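Long-range contact in putative epoxide hydrolase protein (Klebsiella pneumoniae subsp. pneumoniae, PDB 5BOV), which is a putative epoxide hydrolase of the alpha/beta-hydrolase fold whose substrate is not established, its family being loosely linked to monoacylglycerol lipase activity: residues G252-P262 with H275-H284. Sequence-based numbering, arbitrary orientation.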
ATOM      1  N   GLY A 252       5.834   5.255 -12.939  1.00 13.32           N
ATOM      2  CA  GLY A 252       5.585   4.722 -14.289  1.00 14.63           C
ATOM      3  C   GLY A 252       5.200   5.826 -15.217  1.00 15.58           C
ATOM      4  O   GLY A 252       4.550   6.827 -14.813  1.00 15.51           O
ATOM      5  N   ALA A 253       5.555   5.720 -16.499  1.00 15.79           N
ATOM      6  CA  ALA A 253       5.236   6.779 -17.468  1.00 17.55           C
ATOM      7  C   ALA A 253       3.764   6.871 -17.843  1.00 18.76           C
ATOM      8  O   ALA A 253       3.298   7.887 -18.339  1.00 19.11           O
ATOM      9  CB  ALA A 253       6.056   6.535 -18.708  1.00 19.06           C
ATOM     10  N   ASN A 254       3.012   5.795 -17.630  1.00 17.78           N
ATOM     11  CA  ASN A 254       1.605   5.815 -17.988  1.00 18.01           C
ATOM     12  C   ASN A 254       0.708   5.602 -16.789  1.00 15.18           C
ATOM     13  O   ASN A 254      -0.269   4.936 -16.859  1.00 14.71           O
ATOM     14  CB  ASN A 254       1.378   4.783 -19.087  1.00 20.55           C
ATOM     15  CG  ASN A 254       2.051   5.202 -20.381  1.00 24.83           C
ATOM     16  OD1 ASN A 254       1.401   5.798 -21.222  1.00 34.27           O
ATOM     17  ND2 ASN A 254       3.350   4.929 -20.537  1.00 25.89           N
ATOM     18  N   ASN A 255       1.061   6.227 -15.683  1.00 14.40           N
ATOM     19  CA  ASN A 255       0.234   6.223 -14.485  1.00 13.19           C
ATOM     20  C   ASN A 255      -0.881   7.227 -14.596  1.00 14.12           C
ATOM     21  O   ASN A 255      -0.616   8.477 -14.636  1.00 15.83           O
ATOM     22  CB  ASN A 255       1.144   6.562 -13.286  1.00 12.35           C
ATOM     23  CG  ASN A 255       0.434   6.474 -11.964  1.00 11.32           C
ATOM     24  OD1 ASN A 255      -0.742   6.119 -11.876  1.00 10.84           O
ATOM     25  ND2 ASN A 255       1.161   6.770 -10.911  1.00 11.32           N
ATOM     26  N   GLY A 256      -2.116   6.753 -14.594  1.00 14.13           N
ATOM     27  CA  GLY A 256      -3.270   7.641 -14.657  1.00 14.09           C
ATOM     28  C   GLY A 256      -3.796   8.134 -13.331  1.00 15.33           C
ATOM     29  O   GLY A 256      -4.694   8.984 -13.263  1.00 17.32           O
ATOM     30  N   ALA A 257      -3.310   7.553 -12.252  1.00 14.86           N
ATOM     31  CA  ALA A 257      -3.704   7.919 -10.936  1.00 15.47           C
ATOM     32  C   ALA A 257      -2.909   9.156 -10.523  1.00 15.97           C
ATOM     33  O   ALA A 257      -1.878   9.453 -11.107  1.00 16.92           O
ATOM     34  CB  ALA A 257      -3.405   6.803  -9.989  1.00 15.45           C
ATOM     35  N   PRO A 258      -3.481   9.936  -9.570  1.00 18.73           N
ATOM     36  CA  PRO A 258      -2.806  11.176  -9.147  1.00 18.57           C
ATOM     37  C   PRO A 258      -1.454  10.841  -8.479  1.00 17.85           C
ATOM     38  O   PRO A 258      -1.358   9.854  -7.742  1.00 17.59           O
ATOM     39  CB  PRO A 258      -3.756  11.762  -8.109  1.00 20.75           C
ATOM     40  CG  PRO A 258      -5.045  11.007  -8.213  1.00 20.68           C
ATOM     41  CD  PRO A 258      -4.758   9.691  -8.838  1.00 20.14           C
ATOM     42  N   HIS A 259      -0.408  11.546  -8.882  1.00 16.90           N
ATOM     43  CA  HIS A 259       0.916  11.323  -8.301  1.00 17.13           C
ATOM     44  C   HIS A 259       1.741  12.586  -8.371  1.00 16.96           C
ATOM     45  O   HIS A 259       1.567  13.365  -9.278  1.00 17.60           O
ATOM     46  CB  HIS A 259       1.640  10.153  -9.021  1.00 15.43           C
ATOM     47  CG  HIS A 259       1.848  10.333 -10.487  1.00 16.72           C
ATOM     48  ND1 HIS A 259       0.875  10.111 -11.412  1.00 16.59           N
ATOM     49  CD2 HIS A 259       2.936  10.717 -11.189  1.00 16.62           C
ATOM     50  CE1 HIS A 259       1.355  10.319 -12.636  1.00 17.12           C
ATOM     51  NE2 HIS A 259       2.612  10.697 -12.521  1.00 17.63           N
ATOM     52  N   PRO A 260       2.671  12.766  -7.396  1.00 18.26           N
ATOM     53  CA  PRO A 260       3.556  13.933  -7.467  1.00 18.41           C
ATOM     54  C   PRO A 260       4.663  13.819  -8.479  1.00 17.93           C
ATOM     55  O   PRO A 260       5.072  12.721  -8.903  1.00 17.40           O
ATOM     56  CB  PRO A 260       4.163  14.018  -6.044  1.00 17.73           C
ATOM     57  CG  PRO A 260       3.780  12.815  -5.341  1.00 18.35           C
ATOM     58  CD  PRO A 260       2.937  11.937  -6.199  1.00 18.59           C
ATOM     59  N   ALA A 261       5.182  14.966  -8.884  1.00 18.12           N
ATOM     60  CA  ALA A 261       6.346  14.979  -9.709  1.00 17.79           C
ATOM     61  C   ALA A 261       7.550  14.563  -8.846  1.00 16.97           C
ATOM     62  O   ALA A 261       7.721  15.031  -7.715  1.00 16.30           O
ATOM     63  CB  ALA A 261       6.593  16.355 -10.273  1.00 17.97           C
ATOM     64  N   PRO A 262       8.427  13.695  -9.374  1.00 16.98           N
ATOM     65  CA  PRO A 262       9.627  13.303  -8.583  1.00 17.02           C
ATOM     66  C   PRO A 262      10.479  14.369  -7.979  1.00 16.75           C
ATOM     67  O   PRO A 262      10.904  14.298  -6.789  1.00 15.75           O
ATOM     68  CB  PRO A 262      10.453  12.491  -9.577  1.00 18.10           C
ATOM     69  CG  PRO A 262       9.456  11.928 -10.492  1.00 17.40           C
ATOM     70  CD  PRO A 262       8.341  12.965 -10.642  1.00 17.71           C
ATOM     71  N   HIS A 275      15.966   7.789  -7.514  1.00 10.26           N
ATOM     72  CA  HIS A 275      14.671   7.773  -8.165  1.00 10.26           C
ATOM     73  C   HIS A 275      14.767   7.070  -9.526  1.00 10.51           C
ATOM     74  O   HIS A 275      15.709   7.331 -10.291  1.00 11.85           O
ATOM     75  CB  HIS A 275      14.113   9.190  -8.415  1.00 10.00           C
ATOM     76  CG  HIS A 275      12.801   9.126  -9.117  1.00 10.12           C
ATOM     77  ND1 HIS A 275      11.665   8.643  -8.513  1.00 10.02           N
ATOM     78  CD2 HIS A 275      12.459   9.366 -10.409  1.00 10.22           C
ATOM     79  CE1 HIS A 275      10.686   8.560  -9.374  1.00  9.75           C
ATOM     80  NE2 HIS A 275      11.147   8.996 -10.555  1.00 10.27           N
ATOM     81  N   ARG A 276      13.779   6.250  -9.860  1.00 10.71           N
ATOM     82  CA  ARG A 276      13.719   5.575 -11.172  0.70 11.72           C
ATOM     83  C   ARG A 276      12.391   5.728 -11.836  1.00 12.40           C
ATOM     84  O   ARG A 276      11.340   5.348 -11.288  1.00 12.30           O
ATOM     85  CB  ARG A 276      13.928   4.067 -11.099  0.70 11.71           C
ATOM     86  CG  ARG A 276      15.237   3.727 -10.545  0.70 11.61           C
ATOM     87  CD  ARG A 276      15.455   2.240 -10.528  0.70 12.11           C
ATOM     88  NE  ARG A 276      16.752   2.074  -9.995  0.70 12.89           N
ATOM     89  CZ  ARG A 276      17.230   0.903  -9.667  0.70 12.61           C
ATOM     90  NH1 ARG A 276      16.513  -0.229  -9.828  0.70 12.62           N
ATOM     91  NH2 ARG A 276      18.443   0.890  -9.184  0.70 13.58           N
ATOM     92  N   ASP A 277      12.436   6.285 -13.039  1.00 13.88           N
ATOM     93  CA  ASP A 277      11.272   6.332 -13.908  1.00 17.16           C
ATOM     94  C   ASP A 277      11.289   5.032 -14.637  1.00 18.10           C
ATOM     95  O   ASP A 277      12.288   4.735 -15.390  1.00 23.21           O
ATOM     96  CB  ASP A 277      11.314   7.546 -14.855  1.00 18.17           C
ATOM     97  CG  ASP A 277      11.057   8.866 -14.136  1.00 20.28           C
ATOM     98  OD1 ASP A 277      10.164   8.911 -13.249  1.00 18.90           O
ATOM     99  OD2 ASP A 277      11.862   9.802 -14.254  1.00 25.91           O
ATOM    100  N   LEU A 278      10.228   4.288 -14.572  1.00 17.59           N
ATOM    101  CA  LEU A 278      10.161   3.034 -15.295  1.00 20.25           C
ATOM    102  C   LEU A 278       9.654   3.272 -16.732  1.00 24.12           C
ATOM    103  O   LEU A 278       8.575   3.757 -16.893  1.00 25.81           O
ATOM    104  CB  LEU A 278       9.239   2.070 -14.605  1.00 20.28           C
ATOM    105  CG  LEU A 278       9.657   1.703 -13.173  1.00 20.10           C
ATOM    106  CD1 LEU A 278       8.626   0.780 -12.547  1.00 20.93           C
ATOM    107  CD2 LEU A 278      11.037   1.078 -13.135  1.00 20.69           C
ATOM    108  N   PRO A 279      10.420   2.881 -17.726  1.00 29.70           N
ATOM    109  CA  PRO A 279       9.889   3.105 -19.116  1.00 34.14           C
ATOM    110  C   PRO A 279       8.735   2.160 -19.428  1.00 35.94           C
ATOM    111  O   PRO A 279       8.740   1.043 -18.862  1.00 34.27           O
ATOM    112  CB  PRO A 279      11.080   2.772 -19.981  1.00 33.25           C
ATOM    113  CG  PRO A 279      11.892   1.791 -19.207  1.00 32.58           C
ATOM    114  CD  PRO A 279      11.639   2.076 -17.712  1.00 30.46           C
ATOM    115  N   GLY A 280       7.752   2.659 -20.216  1.00 35.58           N
ATOM    116  CA  GLY A 280       6.824   1.814 -20.914  1.00 32.27           C
ATOM    117  C   GLY A 280       5.357   2.040 -20.624  1.00 29.16           C
ATOM    118  O   GLY A 280       4.896   3.113 -20.319  1.00 31.90           O
ATOM    119  N   ALA A 281       4.605   0.981 -20.718  1.00 27.11           N
ATOM    120  CA  ALA A 281       3.168   1.023 -20.526  1.00 25.55           C
ATOM    121  C   ALA A 281       2.852   1.037 -19.012  1.00 19.83           C
ATOM    122  O   ALA A 281       1.657   0.935 -18.632  1.00 20.74           O
ATOM    123  CB  ALA A 281       2.504  -0.219 -21.169  1.00 25.75           C
ATOM    124  N   VAL A 282       3.894   1.168 -18.165  1.00 18.48           N
ATOM    125  CA  VAL A 282       3.704   0.970 -16.649  1.00 14.95           C
ATOM    126  C   VAL A 282       2.919   2.086 -16.054  1.00 12.76           C
ATOM    127  O   VAL A 282       3.222   3.297 -16.230  1.00 12.05           O
ATOM    128  CB  VAL A 282       5.060   0.860 -15.867  1.00 14.81           C
ATOM    129  CG1 VAL A 282       4.796   0.510 -14.411  1.00 14.18           C
ATOM    130  CG2 VAL A 282       5.945  -0.223 -16.464  1.00 16.24           C
ATOM    131  N   GLY A 283       1.859   1.715 -15.354  1.00 11.32           N
ATOM    132  CA  GLY A 283       0.944   2.587 -14.720  1.00 10.41           C
ATOM    133  C   GLY A 283       1.075   2.671 -13.203  1.00  9.56           C
ATOM    134  O   GLY A 283       2.208   2.789 -12.663  1.00  9.80           O
ATOM    135  N   HIS A 284      -0.044   2.564 -12.542  1.00  9.19           N
ATOM    136  CA  HIS A 284      -0.170   2.776 -11.132  1.00  9.75           C
ATOM    137  C   HIS A 284       0.271   1.585 -10.274  1.00  9.69           C
ATOM    138  O   HIS A 284       0.454   1.742  -9.035  1.00 10.18           O
ATOM    139  CB  HIS A 284      -1.631   3.081 -10.889  1.00 10.49           C
ATOM    140  CG  HIS A 284      -1.984   3.389  -9.485  1.00 11.75           C
ATOM    141  ND1 HIS A 284      -1.400   4.408  -8.767  1.00 13.52           N
ATOM    142  CD2 HIS A 284      -2.959   2.889  -8.695  1.00 13.04           C
ATOM    143  CE1 HIS A 284      -1.952   4.469  -7.561  1.00 13.15           C
ATOM    144  NE2 HIS A 284      -2.923   3.597  -7.516  1.00 13.84           N
TER
HETATM  145  O   HOH W   1      -0.863   2.282 -17.905  1.00 13.94           O
HETATM  146  O   HOH W   2       0.277   6.883  -8.107  1.00 16.33           O
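N255 and H284 meet where the loops that follow two neighbouring strands of the sheet come together. The N255 side chain leaves the backbone with CG anti to N (chi1 -175°), a setting that carries it obliquely across H284. Its CB packs on the carbonyl of G283, and CG comes within 3.8 Å of H284 CA. At the tip the two branches part: OD1 comes within 3.3 Å of H284 CB and accepts from A257 N, closing an Asx turn, while ND2 donates to E251 OE2 and to water 2. That water also lies in the plane of the imidazole at H284 ND1, 3.1 Å away, and so joins amide and ring, whose planes are 32° apart. With the chain bent by the Asx turn, A257 CB lies over one face of the same imidazole, 3.6 Å from its centroid, a CH-pi contact.

The backbones are tied nearby by N254 N, which donates to V282 O over 2.9 Å, and by water 1, which gives a hydrogen to each of N254 O and A281 O. At the far end P262 CB sits 3.8 Å from the centroid of the H275 ring, again over a face. The H275 ring is kept from turning by NE2, which donates in the ring plane to D277 OD1, met from above its carboxylate plane, and by ND1, bonded to T249 OG1.

G252 and L278 form a parallel bridge between strands 247-252 and 273-278, the latter an outermost strand of the alpha/beta-hydrolase sheet. Beyond their ends, H284 reaches A186 of helix 175-186 and D110, part of a probable nucleophile elbow, consistent with the loop after the last strand, where alpha/beta hydrolases carry their catalytic histidine, while 252-262 runs on to helix 262-265.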